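Local coordinates for response regulator receiver protein (Sinorhizobium medicae, PDB 2RDM), which probably acts as a CheY-like receiver in two-component signalling, taking up a phosphoryl group on an aspartate to switch its state, at residues 28-33 and 116-121; 58-63 and 67-72. The protein carries 1 engineered substitution. One frame throughout, in Å; residues are numbered along the deposited sequence. Where two conformers were deposited one is given.

Contact 1: residues 28-33 and 116-121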
ATOM      1  N   ALA A  28      12.309 -23.070   5.318  1.00 42.10           N
ATOM      2  CA  ALA A  28      11.723 -21.861   5.895  1.00 40.09           C
ATOM      3  C   ALA A  28      10.653 -22.135   6.946  1.00 39.32           C
ATOM      4  O   ALA A  28      10.122 -21.201   7.542  1.00 41.64           O
ATOM      5  CB  ALA A  28      11.162 -20.988   4.811  1.00 41.14           C
ATOM      6  N   GLY A  29      10.330 -23.407   7.162  1.00 40.71           N
ATOM      7  CA  GLY A  29       9.409 -23.800   8.225  1.00 38.49           C
ATOM      8  C   GLY A  29       8.027 -24.247   7.772  1.00 38.33           C
ATOM      9  O   GLY A  29       7.174 -24.560   8.606  1.00 33.41           O
ATOM     10  N   PHE A  30       7.796 -24.276   6.460  1.00 33.04           N
ATOM     11  CA  PHE A  30       6.483 -24.666   5.921  1.00 34.96           C
ATOM     12  C   PHE A  30       6.376 -26.179   5.737  1.00 33.86           C
ATOM     13  O   PHE A  30       7.364 -26.839   5.413  1.00 35.76           O
ATOM     14  CB  PHE A  30       6.208 -23.994   4.563  1.00 30.17           C
ATOM     15  CG  PHE A  30       6.233 -22.490   4.608  1.00 35.30           C
ATOM     16  CD1 PHE A  30       5.120 -21.780   5.035  1.00 30.81           C
ATOM     17  CD2 PHE A  30       7.375 -21.784   4.228  1.00 35.55           C
ATOM     18  CE1 PHE A  30       5.142 -20.378   5.089  1.00 33.55           C
ATOM     19  CE2 PHE A  30       7.408 -20.386   4.273  1.00 37.38           C
ATOM     20  CZ  PHE A  30       6.292 -19.681   4.711  1.00 33.55           C
ATOM     21  N   LEU A  31       5.173 -26.715   5.943  1.00 37.10           N
ATOM     22  CA  LEU A  31       4.820 -28.035   5.424  1.00 35.24           C
ATOM     23  C   LEU A  31       4.446 -27.858   3.960  1.00 35.83           C
ATOM     24  O   LEU A  31       3.801 -26.875   3.598  1.00 36.36           O
ATOM     25  CB  LEU A  31       3.632 -28.621   6.174  1.00 33.63           C
ATOM     26  CG  LEU A  31       3.817 -29.250   7.555  1.00 42.17           C
ATOM     27  CD1 LEU A  31       2.497 -29.866   7.999  1.00 45.39           C
ATOM     28  CD2 LEU A  31       4.931 -30.288   7.583  1.00 42.16           C
ATOM     29  N   VAL A  32       4.873 -28.785   3.119  1.00 33.56           N
ATOM     30  CA  VAL A  32       4.593 -28.697   1.693  1.00 31.57           C
ATOM     31  C   VAL A  32       3.848 -29.935   1.199  1.00 35.84           C
ATOM     32  O   VAL A  32       4.297 -31.072   1.405  1.00 35.58           O
ATOM     33  CB  VAL A  32       5.870 -28.499   0.870  1.00 31.34           C
ATOM     34  CG1 VAL A  32       5.545 -28.397  -0.610  1.00 32.46           C
ATOM     35  CG2 VAL A  32       6.625 -27.244   1.329  1.00 31.98           C
ATOM     36  N   THR A  33       2.698 -29.705   0.569  1.00 33.80           N
ATOM     37  CA  THR A  33       1.994 -30.750  -0.164  1.00 33.16           C
ATOM     38  C   THR A  33       2.336 -30.513  -1.622  1.00 33.04           C
ATOM     39  O   THR A  33       1.836 -29.571  -2.230  1.00 31.84           O
ATOM     40  CB  THR A  33       0.476 -30.687   0.066  1.00 37.46           C
ATOM     41  OG1 THR A  33       0.200 -30.938   1.448  1.00 36.72           O
ATOM     42  CG2 THR A  33      -0.260 -31.722  -0.790  1.00 36.61           C
ATOM     43  N   ALA A 116       7.708 -13.639  -0.714  1.00 21.32           N
ATOM     44  CA  ALA A 116       6.390 -13.563  -1.327  1.00 24.79           C
ATOM     45  C   ALA A 116       5.358 -14.346  -0.528  1.00 28.71           C
ATOM     46  O   ALA A 116       4.293 -13.822  -0.206  1.00 26.53           O
ATOM     47  CB  ALA A 116       6.443 -14.088  -2.769  1.00 24.41           C
ATOM     48  N   VAL A 117       5.694 -15.582  -0.180  1.00 29.29           N
ATOM     49  CA  VAL A 117       4.756 -16.464   0.525  1.00 25.61           C
ATOM     50  C   VAL A 117       4.436 -15.874   1.904  1.00 23.32           C
ATOM     51  O   VAL A 117       3.261 -15.728   2.252  1.00 27.04           O
ATOM     52  CB  VAL A 117       5.310 -17.921   0.621  1.00 27.56           C
ATOM     53  CG1 VAL A 117       4.486 -18.784   1.552  1.00 26.81           C
ATOM     54  CG2 VAL A 117       5.309 -18.572  -0.768  1.00 24.75           C
ATOM     55  N   SER A 118       5.480 -15.489   2.634  1.00 24.30           N
ATOM     56  CA  SER A 118       5.339 -14.977   4.029  1.00 25.16           C
ATOM     57  C   SER A 118       4.565 -13.668   4.094  1.00 25.54           C
ATOM     58  O   SER A 118       3.711 -13.473   4.976  1.00 28.47           O
ATOM     59  CB  SER A 118       6.731 -14.772   4.648  1.00 27.26           C
ATOM     60  OG  SER A 118       7.514 -15.955   4.582  1.00 28.01           O
ATOM     61  N   GLN A 119       4.870 -12.755   3.168  1.00 26.21           N
ATOM     62  CA  GLN A 119       4.185 -11.471   3.073  1.00 27.48           C
ATOM     63  C   GLN A 119       2.678 -11.645   2.828  1.00 27.98           C
ATOM     64  O   GLN A 119       1.863 -10.966   3.434  1.00 28.90           O
ATOM     65  CB  GLN A 119       4.816 -10.654   1.937  1.00 25.55           C
ATOM     66  CG  GLN A 119       4.231  -9.311   1.694  1.00 36.32           C
ATOM     67  CD  GLN A 119       4.876  -8.663   0.486  1.00 46.30           C
ATOM     68  OE1 GLN A 119       6.102  -8.701   0.332  1.00 37.29           O
ATOM     69  NE2 GLN A 119       4.058  -8.085  -0.381  1.00 45.59           N
ATOM     70  N   LEU A 120       2.313 -12.559   1.936  1.00 28.79           N
ATOM     71  CA  LEU A 120       0.902 -12.798   1.645  1.00 28.42           C
ATOM     72  C   LEU A 120       0.163 -13.493   2.783  1.00 26.99           C
ATOM     73  O   LEU A 120      -0.996 -13.190   3.026  1.00 30.93           O
ATOM     74  CB  LEU A 120       0.746 -13.583   0.355  1.00 25.18           C
ATOM     75  CG  LEU A 120       1.209 -12.824  -0.896  1.00 25.32           C
ATOM     76  CD1 LEU A 120       1.092 -13.741  -2.114  1.00 25.64           C
ATOM     77  CD2 LEU A 120       0.451 -11.526  -1.098  1.00 27.11           C
ATOM     78  N   LEU A 121       0.840 -14.409   3.476  1.00 29.27           N
ATOM     79  CA  LEU A 121       0.264 -15.034   4.675  1.00 29.78           C
ATOM     80  C   LEU A 121       0.083 -14.003   5.764  1.00 29.63           C
ATOM     81  O   LEU A 121      -0.956 -13.982   6.424  1.00 32.77           O
ATOM     82  CB  LEU A 121       1.155 -16.157   5.194  1.00 27.58           C
ATOM     83  CG  LEU A 121       1.146 -17.473   4.422  1.00 32.98           C
ATOM     84  CD1 LEU A 121       2.429 -18.185   4.701  1.00 36.31           C
ATOM     85  CD2 LEU A 121      -0.038 -18.330   4.823  1.00 34.28           C
TER
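Ser118 OG lies at the rim of the Phe30 ring, in the plane of the ring and 3.9 Å from Phe30 CZ, while its hydrogen bond goes to the carbonyl oxygen of Ile114 in the same helix. That bond satisfies the buried hydroxyl, which toward Phe30 offers contact only. The remaining evidence is apolar. Leu121 CD1 stands 3.5 Å from Phe30 CE1, again at the ring edge, and Val117 CG1 comes obliquely to within 3.7 Å of Phe30 CZ. With CG1 anti to the backbone N (chi1 170°), Val117 presents this methyl to the ring. Phe30 thus pushes its far end, CE1 and CZ, against three side chains spaced over one turn of helix 110-122, the ring and the two aliphatic side chains reaching toward each other from opposite directions. A serine here would probably leave Val117 CG1 and Leu121 CD1 without their aromatic neighbour and open a gap beside the helix. Just before Phe30, Gly29 closes helix 15-27 in a Schellman motif, its positive phi of 107° turning the chain toward strand 31-35. Phe30 also packs on Leu25 of helix 15-27 and on Ile8 of strand 7-11, and Val117 rests on Val83 of strand 82-86. Thr109 of a second subunit adds to the packing on Phe30, which places the junction of the first and last helices with the sheet next to a subunit interface.

Contact 2: residues 58-63 and 67-72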
ATOM      1  N   ILE A  58       2.111 -21.722 -14.024  1.00 31.34           N
ATOM      2  CA  ILE A  58       1.058 -21.274 -14.933  1.00 34.71           C
ATOM      3  C   ILE A  58       0.666 -22.405 -15.884  1.00 41.27           C
ATOM      4  O   ILE A  58      -0.519 -22.689 -16.062  1.00 43.17           O
ATOM      5  CB  ILE A  58       1.487 -20.004 -15.738  1.00 38.31           C
ATOM      6  CG1 ILE A  58       1.652 -18.808 -14.798  1.00 40.05           C
ATOM      7  CG2 ILE A  58       0.486 -19.674 -16.850  1.00 44.52           C
ATOM      8  CD1 ILE A  58       0.612 -18.767 -13.715  1.00 43.22           C
ATOM      9  N   ARG A  59       1.663 -23.049 -16.485  1.00 40.47           N
ATOM     10  CA  ARG A  59       1.416 -24.090 -17.476  1.00 47.32           C
ATOM     11  C   ARG A  59       1.748 -25.468 -16.918  1.00 42.97           C
ATOM     12  O   ARG A  59       2.799 -25.666 -16.312  1.00 45.54           O
ATOM     13  CB  ARG A  59       2.242 -23.842 -18.746  1.00 49.13           C
ATOM     14  CG  ARG A  59       2.095 -22.460 -19.356  1.00 59.43           C
ATOM     15  CD  ARG A  59       3.125 -22.250 -20.461  1.00 62.04           C
ATOM     16  NE  ARG A  59       3.241 -20.848 -20.864  1.00 77.65           N
ATOM     17  CZ  ARG A  59       2.729 -20.333 -21.982  1.00 85.38           C
ATOM     18  NH1 ARG A  59       2.052 -21.096 -22.835  1.00 88.08           N
ATOM     19  NH2 ARG A  59       2.895 -19.043 -22.251  1.00 88.07           N
ATOM     20  N   PHE A  60       0.842 -26.417 -17.123  1.00 39.74           N
ATOM     21  CA  PHE A  60       1.119 -27.814 -16.846  1.00 37.94           C
ATOM     22  C   PHE A  60       1.101 -28.569 -18.171  1.00 43.93           C
ATOM     23  O   PHE A  60       0.906 -27.947 -19.217  1.00 44.49           O
ATOM     24  CB  PHE A  60       0.102 -28.358 -15.854  1.00 35.03           C
ATOM     25  CG  PHE A  60       0.175 -27.685 -14.500  1.00 36.23           C
ATOM     26  CD1 PHE A  60       1.189 -28.020 -13.602  1.00 35.29           C
ATOM     27  CD2 PHE A  60      -0.742 -26.699 -14.145  1.00 36.94           C
ATOM     28  CE1 PHE A  60       1.274 -27.398 -12.354  1.00 40.18           C
ATOM     29  CE2 PHE A  60      -0.663 -26.068 -12.894  1.00 32.04           C
ATOM     30  CZ  PHE A  60       0.343 -26.419 -12.008  1.00 32.13           C
ATOM     31  N   CYS A  61       1.326 -29.884 -18.138  1.00 47.84           N
ATOM     32  CA  CYS A  61       1.326 -30.697 -19.367  1.00 53.36           C
ATOM     33  C   CYS A  61      -0.031 -30.611 -20.061  1.00 53.10           C
ATOM     34  O   CYS A  61      -0.100 -30.471 -21.286  1.00 53.57           O
ATOM     35  CB  CYS A  61       1.675 -32.158 -19.071  1.00 55.00           C
ATOM     36  SG  CYS A  61       3.327 -32.413 -18.386  1.00 68.26           S
ATOM     37  N   GLN A  62      -1.088 -30.672 -19.251  1.00 51.22           N
ATOM     38  CA  GLN A  62      -2.464 -30.590 -19.731  0.50 52.43           C
ATOM     39  C   GLN A  62      -3.263 -29.592 -18.884  1.00 53.63           C
ATOM     40  O   GLN A  62      -2.891 -29.319 -17.735  1.00 47.49           O
ATOM     41  CB  GLN A  62      -3.125 -31.976 -19.679  0.50 54.13           C
ATOM     42  CG  GLN A  62      -2.627 -32.974 -20.735  0.50 54.42           C
ATOM     43  CD  GLN A  62      -2.898 -32.521 -22.160  0.50 52.15           C
ATOM     44  OE1 GLN A  62      -3.995 -32.067 -22.483  0.50 54.22           O
ATOM     45  NE2 GLN A  62      -1.895 -32.650 -23.022  0.50 48.07           N
ATOM     46  N   PRO A  63      -4.358 -29.017 -19.454  1.00 54.08           N
ATOM     47  CA  PRO A  63      -5.295 -28.240 -18.621  1.00 52.22           C
ATOM     48  C   PRO A  63      -5.883 -29.093 -17.491  1.00 46.36           C
ATOM     49  O   PRO A  63      -5.937 -30.308 -17.632  1.00 51.46           O
ATOM     50  CB  PRO A  63      -6.402 -27.853 -19.612  1.00 54.94           C
ATOM     51  CG  PRO A  63      -5.726 -27.838 -20.936  1.00 58.32           C
ATOM     52  CD  PRO A  63      -4.753 -28.977 -20.881  1.00 56.60           C
ATOM     53  N   TRP A  67      -3.832 -20.576 -13.615  1.00 28.47           N
ATOM     54  CA  TRP A  67      -4.835 -19.518 -13.439  1.00 30.59           C
ATOM     55  C   TRP A  67      -6.108 -20.117 -12.851  1.00 31.44           C
ATOM     56  O   TRP A  67      -6.712 -19.558 -11.923  1.00 29.45           O
ATOM     57  CB  TRP A  67      -5.166 -18.807 -14.757  1.00 29.85           C
ATOM     58  CG  TRP A  67      -3.980 -18.312 -15.551  1.00 30.20           C
ATOM     59  CD1 TRP A  67      -3.665 -18.639 -16.844  1.00 32.84           C
ATOM     60  CD2 TRP A  67      -2.976 -17.393 -15.115  1.00 30.71           C
ATOM     61  NE1 TRP A  67      -2.525 -17.974 -17.233  1.00 28.43           N
ATOM     62  CE2 TRP A  67      -2.087 -17.200 -16.186  1.00 29.13           C
ATOM     63  CE3 TRP A  67      -2.749 -16.698 -13.921  1.00 23.35           C
ATOM     64  CZ2 TRP A  67      -0.979 -16.360 -16.095  1.00 34.17           C
ATOM     65  CZ3 TRP A  67      -1.645 -15.882 -13.824  1.00 23.19           C
ATOM     66  CH2 TRP A  67      -0.771 -15.708 -14.915  1.00 30.49           C
ATOM     67  N   GLN A  68      -6.476 -21.285 -13.375  1.00 30.09           N
ATOM     68  CA  GLN A  68      -7.668 -21.975 -12.906  0.50 30.51           C
ATOM     69  C   GLN A  68      -7.485 -22.557 -11.507  1.00 29.91           C
ATOM     70  O   GLN A  68      -8.426 -22.535 -10.689  1.00 33.38           O
ATOM     71  CB  GLN A  68      -8.118 -23.038 -13.904  0.50 31.56           C
ATOM     72  CG  GLN A  68      -9.513 -23.590 -13.640  0.50 37.18           C
ATOM     73  CD  GLN A  68     -10.538 -22.536 -13.209  0.50 35.62           C
ATOM     74  OE1 GLN A  68     -10.731 -21.514 -13.871  0.50 31.21           O
ATOM     75  NE2 GLN A  68     -11.221 -22.806 -12.107  0.50 32.18           N
ATOM     76  N   VAL A  69      -6.268 -23.022 -11.201  1.00 27.31           N
ATOM     77  CA  VAL A  69      -5.934 -23.511  -9.848  1.00 31.43           C
ATOM     78  C   VAL A  69      -6.203 -22.413  -8.821  1.00 31.58           C
ATOM     79  O   VAL A  69      -6.842 -22.656  -7.788  1.00 27.72           O
ATOM     80  CB  VAL A  69      -4.448 -23.981  -9.716  1.00 30.34           C
ATOM     81  CG1 VAL A  69      -4.125 -24.362  -8.257  1.00 26.41           C
ATOM     82  CG2 VAL A  69      -4.186 -25.178 -10.611  1.00 28.83           C
ATOM     83  N   ALA A  70      -5.732 -21.205  -9.128  1.00 27.84           N
ATOM     84  CA  ALA A  70      -5.888 -20.071  -8.205  1.00 28.76           C
ATOM     85  C   ALA A  70      -7.356 -19.677  -7.983  1.00 29.38           C
ATOM     86  O   ALA A  70      -7.746 -19.317  -6.866  1.00 29.89           O
ATOM     87  CB  ALA A  70      -5.063 -18.886  -8.695  1.00 25.35           C
ATOM     88  N   ARG A  71      -8.167 -19.758  -9.038  1.00 28.36           N
ATOM     89  CA  ARG A  71      -9.596 -19.453  -8.949  1.00 28.19           C
ATOM     90  C   ARG A  71     -10.284 -20.416  -8.007  1.00 33.06           C
ATOM     91  O   ARG A  71     -11.054 -19.988  -7.148  1.00 31.06           O
ATOM     92  CB  ARG A  71     -10.265 -19.481 -10.322  1.00 31.57           C
ATOM     93  CG  ARG A  71      -9.692 -18.450 -11.252  1.00 30.75           C
ATOM     94  CD  ARG A  71     -10.620 -18.066 -12.402  1.00 39.71           C
ATOM     95  NE  ARG A  71      -9.808 -17.547 -13.500  1.00 38.21           N
ATOM     96  CZ  ARG A  71      -9.281 -16.325 -13.527  1.00 47.28           C
ATOM     97  NH1 ARG A  71      -9.506 -15.468 -12.521  1.00 36.95           N
ATOM     98  NH2 ARG A  71      -8.534 -15.961 -14.564  1.00 45.94           N
ATOM     99  N   VAL A  72      -9.975 -21.707  -8.152  1.00 32.75           N
ATOM    100  CA  VAL A  72     -10.525 -22.736  -7.250  1.00 33.65           C
ATOM    101  C   VAL A  72     -10.103 -22.476  -5.799  1.00 29.73           C
ATOM    102  O   VAL A  72     -10.945 -22.485  -4.885  1.00 32.23           O
ATOM    103  CB  VAL A  72     -10.130 -24.156  -7.696  1.00 31.79           C
ATOM    104  CG1 VAL A  72     -10.608 -25.183  -6.691  1.00 30.52           C
ATOM    105  CG2 VAL A  72     -10.731 -24.456  -9.064  1.00 29.77           C
TER
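Ile58 sets CG1 anti to its carbonyl carbon (chi1 -66°), and Trp67 does the same with CG (chi1 -51°), so that the isoleucine branches and the indole meet although the Trp67 side chain starts off across the direction of the loop. The contact is a CH-pi interaction: Ile58 CD1 sits 3.6 Å from the centroid of the six-membered ring of Trp67, only 12° off the ring normal, which places the methyl over the face. Its nearest ring atom agrees with this, Ile58 CD1 to Trp67 CH2 measuring 3.6 Å. The other branch, Ile58 CG2, lies beside the NE1-CE2 bond, near the seam of the two rings, 3.5 Å from Trp67 NE1 and 3.6 Å from Trp67 CE2. Both methyls therefore lie against the indole. A looser apolar touch follows further along the loop, where Phe60 CE2 comes obliquely to 4.3 Å from Val69 CG2. The loop carries on directly from Asp57, the predicted phosphorylation site of the receiver domain, and a glycerol molecule, probably from the crystallisation liquor, is hydrogen-bonded to Arg59 N. Ile58 pairs through its backbone with Gly66, and at the start of the helix Gln68 N bonds Asp65 OD1. In the fold, the contact joins the loop after strand 53-57 to the first turn of helix 66-76. Ile58 packs on Tyr84 and Ser86 of strand 82-86, Trp67 meets the Tyr84 ring and Trp93 of helix 93-96, and Val69 leans on Ala41 and Leu45 of helix 38-46.

In the fold
Both contacts are buried and made by side chains, yet they hold different elements of the alpha/beta receiver fold. Contact 1 is long-range, bringing the entry to edge strand 31-35 against the final helix across 82 intervening residues. Contact 2 is local and nested within the span contact 1 closes, tying the exit of the middle strand, 53-57, to the helix that follows. Their centres lie 20 Å apart, on opposite sides of the chain's centre, with nearest atoms about 10 Å apart. In contact 1 an aromatic edge meets a leucine methyl and a hydroxyl, a valine methyl lying oblique, close to another subunit; in contact 2 an aromatic face receives a methyl near the predicted phosphorylation site.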